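Local coordinates for tetratricopeptide TPR_2 repeat protein (Thermobaculum terrenum, PDB 5DJS) that carries tetratricopeptide repeats, helical hairpins of a kind that commonly mediates protein-protein contacts, joined to a GT-B-type glycosyltransferase family 41 region that holds uridine-5'-diphosphate, at residues 5-16 against 31-42. The protein carries 1 engineered substitution. Numbering follows the deposited sequence.
Sequences DAATIKALLSHA and ACWRVLQIAPDN
Leu-12 enters a hole formed by Ala-31, Arg-34, Val-35 and Ile-38, with its CB 3.7 Å from Val-35 CG2 and its CD1 4.1 Å from Arg-34 CB; the extended arginine chain then leads away from the contact. Ile-38 answers as a knob among Asp-5, Thr-8, Ile-9 and Leu-12, its CG2 against the Asp-5 carboxylate and Ile-9 CD1, its CD1 toward Thr-8 CG2 and Leu-12 CD1. Ile-9 splits its two branches: CG2, anti to the backbone N, meets Val-35 CG1 and Asn-42 OD1, while CD1 lies 3.9 Å from Ala-39 CB. These reciprocal knobs-into-holes join helices 5-21 and 25-38 into an antiparallel helical hairpin like that of a tetratricopeptide repeat; the axes of 5-16 and 31-38 approach to 8.9 Å at a signed crossing angle of -157°. Toward the C-terminal end of 5-16, Ala-16 CB lies 4.0 Å from Ala-31 CB, and the His-15 ring turns its edge to that methyl. Leu-13 sets CD1 against Val-35 CG2, while CD2 slides past Asn-42, 3.9 Å from ND2. The type I turn Ala-39 to Asn-42 ends at this asparagine, the N-cap of helix 43-56, whose Leu-48 and Leu-49 touch Cys-32. Ala-16 O is also hydrogen-bonded to Ser-28 OG of helix 25-38.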
loop_
_atom_site.group_PDB
_atom_site.type_symbol
_atom_site.label_atom_id
_atom_site.label_comp_id
_atom_site.label_asym_id
_atom_site.label_seq_id
_atom_site.Cartn_x
_atom_site.Cartn_y
_atom_site.Cartn_z
ATOM N N ASP A 5 -15.877 -37.840 13.829
ATOM C CA ASP A 5 -15.705 -36.367 13.811
ATOM C C ASP A 5 -14.299 -35.878 13.462
ATOM O O ASP A 5 -14.128 -35.121 12.506
ATOM C CB ASP A 5 -16.088 -35.766 15.180
ATOM C CG ASP A 5 -17.593 -35.656 15.394
ATOM O OD1 ASP A 5 -18.382 -36.096 14.529
ATOM O OD2 ASP A 5 -17.984 -35.118 16.449
ATOM N N ALA A 6 -13.311 -36.320 14.245
ATOM C CA ALA A 6 -11.900 -35.923 14.089
ATOM C C ALA A 6 -11.381 -36.022 12.653
ATOM O O ALA A 6 -10.624 -35.159 12.212
ATOM C CB ALA A 6 -11.015 -36.749 15.016
ATOM N N ALA A 7 -11.789 -37.073 11.941
ATOM C CA ALA A 7 -11.451 -37.261 10.522
ATOM C C ALA A 7 -12.187 -36.261 9.625
ATOM O O ALA A 7 -11.579 -35.675 8.721
ATOM C CB ALA A 7 -11.759 -38.690 10.087
ATOM N N THR A 8 -13.487 -36.079 9.877
ATOM C CA THR A 8 -14.318 -35.109 9.136
ATOM C C THR A 8 -13.783 -33.681 9.283
ATOM O O THR A 8 -13.689 -32.948 8.297
ATOM C CB THR A 8 -15.796 -35.152 9.599
ATOM O OG1 THR A 8 -16.212 -36.513 9.749
ATOM C CG2 THR A 8 -16.721 -34.456 8.595
ATOM N N ILE A 9 -13.437 -33.303 10.514
ATOM C CA ILE A 9 -12.802 -32.010 10.806
ATOM C C ILE A 9 -11.499 -31.834 10.015
ATOM O O ILE A 9 -11.309 -30.800 9.372
ATOM C CB ILE A 9 -12.564 -31.824 12.333
ATOM C CG1 ILE A 9 -13.903 -31.543 13.033
ATOM C CG2 ILE A 9 -11.587 -30.685 12.632
ATOM C CD1 ILE A 9 -13.896 -31.763 14.533
ATOM N N LYS A 10 -10.626 -32.844 10.052
ATOM C CA LYS A 10 -9.312 -32.780 9.387
ATOM C C LYS A 10 -9.400 -32.592 7.867
ATOM O O LYS A 10 -8.643 -31.803 7.293
ATOM C CB LYS A 10 -8.490 -34.029 9.696
ATOM C CG LYS A 10 -6.997 -33.824 9.537
ATOM C CD LYS A 10 -6.242 -35.128 9.704
ATOM C CE LYS A 10 -4.742 -34.884 9.763
ATOM N NZ LYS A 10 -4.006 -35.966 9.063
ATOM N N ALA A 11 -10.323 -33.318 7.237
ATOM C CA ALA A 11 -10.598 -33.178 5.794
ATOM C C ALA A 11 -11.203 -31.806 5.426
ATOM O O ALA A 11 -10.869 -31.227 4.387
ATOM C CB ALA A 11 -11.513 -34.303 5.317
ATOM N N LEU A 12 -12.106 -31.308 6.270
ATOM C CA LEU A 12 -12.644 -29.954 6.123
ATOM C C LEU A 12 -11.565 -28.893 6.332
ATOM O O LEU A 12 -11.549 -27.881 5.631
ATOM C CB LEU A 12 -13.802 -29.720 7.097
ATOM C CG LEU A 12 -15.094 -30.473 6.771
ATOM C CD1 LEU A 12 -15.981 -30.584 8.005
ATOM C CD2 LEU A 12 -15.845 -29.800 5.629
ATOM N N LEU A 13 -10.662 -29.139 7.279
ATOM C CA LEU A 13 -9.640 -28.156 7.656
ATOM C C LEU A 13 -8.528 -28.014 6.603
ATOM O O LEU A 13 -8.051 -26.904 6.353
ATOM C CB LEU A 13 -9.063 -28.473 9.043
ATOM C CG LEU A 13 -8.872 -27.340 10.066
ATOM C CD1 LEU A 13 -10.006 -26.317 10.096
ATOM C CD2 LEU A 13 -8.690 -27.943 11.460
ATOM N N SER A 14 -8.128 -29.122 5.981
ATOM C CA SER A 14 -7.179 -29.073 4.861
ATOM C C SER A 14 -7.837 -28.555 3.580
ATOM O O SER A 14 -7.207 -27.813 2.828
ATOM C CB SER A 14 -6.546 -30.440 4.610
ATOM O OG SER A 14 -7.534 -31.448 4.589
ATOM N N HIS A 15 -9.089 -28.951 3.333
ATOM C CA HIS A 15 -9.880 -28.397 2.217
ATOM C C HIS A 15 -10.014 -26.873 2.333
ATOM O O HIS A 15 -9.910 -26.157 1.335
ATOM C CB HIS A 15 -11.270 -29.062 2.145
ATOM C CG HIS A 15 -12.191 -28.462 1.119
ATOM N ND1 HIS A 15 -13.324 -27.753 1.461
ATOM C CD2 HIS A 15 -12.150 -28.470 -0.236
ATOM C CE1 HIS A 15 -13.938 -27.348 0.363
ATOM N NE2 HIS A 15 -13.246 -27.769 -0.679
ATOM N N ALA A 16 -10.233 -26.395 3.557
ATOM C CA ALA A 16 -10.368 -24.967 3.825
ATOM C C ALA A 16 -9.069 -24.216 3.561
ATOM O O ALA A 16 -9.094 -23.127 2.991
ATOM C CB ALA A 16 -10.824 -24.741 5.258
ATOM N N ALA A 31 -16.556 -24.049 4.670
ATOM C CA ALA A 31 -15.878 -25.202 5.269
ATOM C C ALA A 31 -15.488 -24.948 6.731
ATOM O O ALA A 31 -15.616 -25.840 7.570
ATOM C CB ALA A 31 -14.646 -25.572 4.455
ATOM N N CYS A 32 -15.002 -23.741 7.026
ATOM C CA CYS A 32 -14.717 -23.328 8.413
ATOM C C CYS A 32 -15.962 -23.333 9.307
ATOM O O CYS A 32 -15.875 -23.698 10.473
ATOM C CB CYS A 32 -14.089 -21.936 8.473
ATOM S SG CYS A 32 -12.346 -21.844 8.050
ATOM N N TRP A 33 -17.103 -22.909 8.771
ATOM C CA TRP A 33 -18.367 -22.970 9.519
ATOM C C TRP A 33 -18.757 -24.414 9.815
ATOM O O TRP A 33 -19.197 -24.706 10.928
ATOM C CB TRP A 33 -19.519 -22.227 8.803
ATOM C CG TRP A 33 -19.405 -20.716 8.897
ATOM C CD1 TRP A 33 -19.278 -19.842 7.859
ATOM C CD2 TRP A 33 -19.380 -19.918 10.096
ATOM N NE1 TRP A 33 -19.184 -18.547 8.330
ATOM C CE2 TRP A 33 -19.244 -18.566 9.697
ATOM C CE3 TRP A 33 -19.466 -20.214 11.465
ATOM C CZ2 TRP A 33 -19.189 -17.512 10.614
ATOM C CZ3 TRP A 33 -19.408 -19.164 12.380
ATOM C CH2 TRP A 33 -19.273 -17.827 11.947
ATOM N N ARG A 34 -18.573 -25.305 8.834
ATOM C CA ARG A 34 -18.862 -26.744 9.015
ATOM C C ARG A 34 -18.050 -27.378 10.147
ATOM O O ARG A 34 -18.542 -28.276 10.825
ATOM C CB ARG A 34 -18.667 -27.538 7.705
ATOM C CG ARG A 34 -19.838 -27.440 6.736
ATOM C CD ARG A 34 -19.873 -28.579 5.723
ATOM N NE ARG A 34 -21.020 -28.430 4.820
ATOM C CZ ARG A 34 -21.050 -27.700 3.696
ATOM N NH1 ARG A 34 -19.982 -27.024 3.260
ATOM N NH2 ARG A 34 -22.176 -27.646 2.984
ATOM N N VAL A 35 -16.825 -26.901 10.354
ATOM C CA VAL A 35 -15.992 -27.336 11.476
ATOM C C VAL A 35 -16.551 -26.829 12.810
ATOM O O VAL A 35 -16.571 -27.567 13.797
ATOM C CB VAL A 35 -14.529 -26.860 11.310
ATOM C CG1 VAL A 35 -13.695 -27.156 12.559
ATOM C CG2 VAL A 35 -13.890 -27.519 10.095
ATOM N N LEU A 36 -16.983 -25.569 12.845
ATOM C CA LEU A 36 -17.532 -24.972 14.070
ATOM C C LEU A 36 -18.922 -25.498 14.452
ATOM O O LEU A 36 -19.288 -25.422 15.625
ATOM C CB LEU A 36 -17.557 -23.443 13.968
ATOM C CG LEU A 36 -16.191 -22.770 13.784
ATOM C CD1 LEU A 36 -16.366 -21.292 13.503
ATOM C CD2 LEU A 36 -15.257 -22.976 14.969
ATOM N N GLN A 37 -19.690 -26.009 13.483
ATOM C CA GLN A 37 -20.955 -26.704 13.780
ATOM C C GLN A 37 -20.708 -27.987 14.573
ATOM O O GLN A 37 -21.489 -28.326 15.462
ATOM C CB GLN A 37 -21.722 -27.058 12.504
ATOM C CG GLN A 37 -22.271 -25.863 11.739
ATOM C CD GLN A 37 -22.801 -26.243 10.360
ATOM O OE1 GLN A 37 -23.270 -27.369 10.149
ATOM N NE2 GLN A 37 -22.731 -25.308 9.412
ATOM N N ILE A 38 -19.632 -28.695 14.226
ATOM C CA ILE A 38 -19.263 -29.951 14.876
ATOM C C ILE A 38 -18.510 -29.661 16.171
ATOM O O ILE A 38 -18.797 -30.264 17.205
ATOM C CB ILE A 38 -18.374 -30.831 13.960
ATOM C CG1 ILE A 38 -19.109 -31.190 12.657
ATOM C CG2 ILE A 38 -17.951 -32.112 14.680
ATOM C CD1 ILE A 38 -18.203 -31.657 11.533
ATOM N N ALA A 39 -17.533 -28.758 16.097
ATOM C CA ALA A 39 -16.655 -28.444 17.230
ATOM C C ALA A 39 -16.424 -26.928 17.335
ATOM O O ALA A 39 -15.474 -26.406 16.735
ATOM C CB ALA A 39 -15.332 -29.180 17.073
ATOM N N PRO A 40 -17.284 -26.215 18.099
ATOM C CA PRO A 40 -17.233 -24.739 18.122
ATOM C C PRO A 40 -16.037 -24.118 18.870
ATOM O O PRO A 40 -15.830 -22.911 18.768
ATOM C CB PRO A 40 -18.566 -24.346 18.786
ATOM C CG PRO A 40 -18.928 -25.510 19.637
ATOM C CD PRO A 40 -18.300 -26.743 19.030
ATOM N N ASP A 41 -15.272 -24.930 19.605
ATOM C CA ASP A 41 -14.014 -24.493 20.226
ATOM C C ASP A 41 -12.776 -24.792 19.358
ATOM O O ASP A 41 -11.649 -24.708 19.851
ATOM C CB ASP A 41 -13.859 -25.131 21.623
ATOM C CG ASP A 41 -14.734 -24.459 22.693
ATOM O OD1 ASP A 41 -15.321 -23.376 22.448
ATOM O OD2 ASP A 41 -14.829 -25.030 23.804
ATOM N N ASN A 42 -12.969 -25.097 18.073
ATOM C CA ASN A 42 -11.849 -25.348 17.173
ATOM C C ASN A 42 -11.109 -24.044 16.801
ATOM O O ASN A 42 -11.507 -23.320 15.879
ATOM C CB ASN A 42 -12.330 -26.089 15.923
ATOM C CG ASN A 42 -11.229 -26.889 15.261
ATOM O OD1 ASN A 42 -11.175 -28.108 15.404
ATOM N ND2 ASN A 42 -10.349 -26.218 14.545
#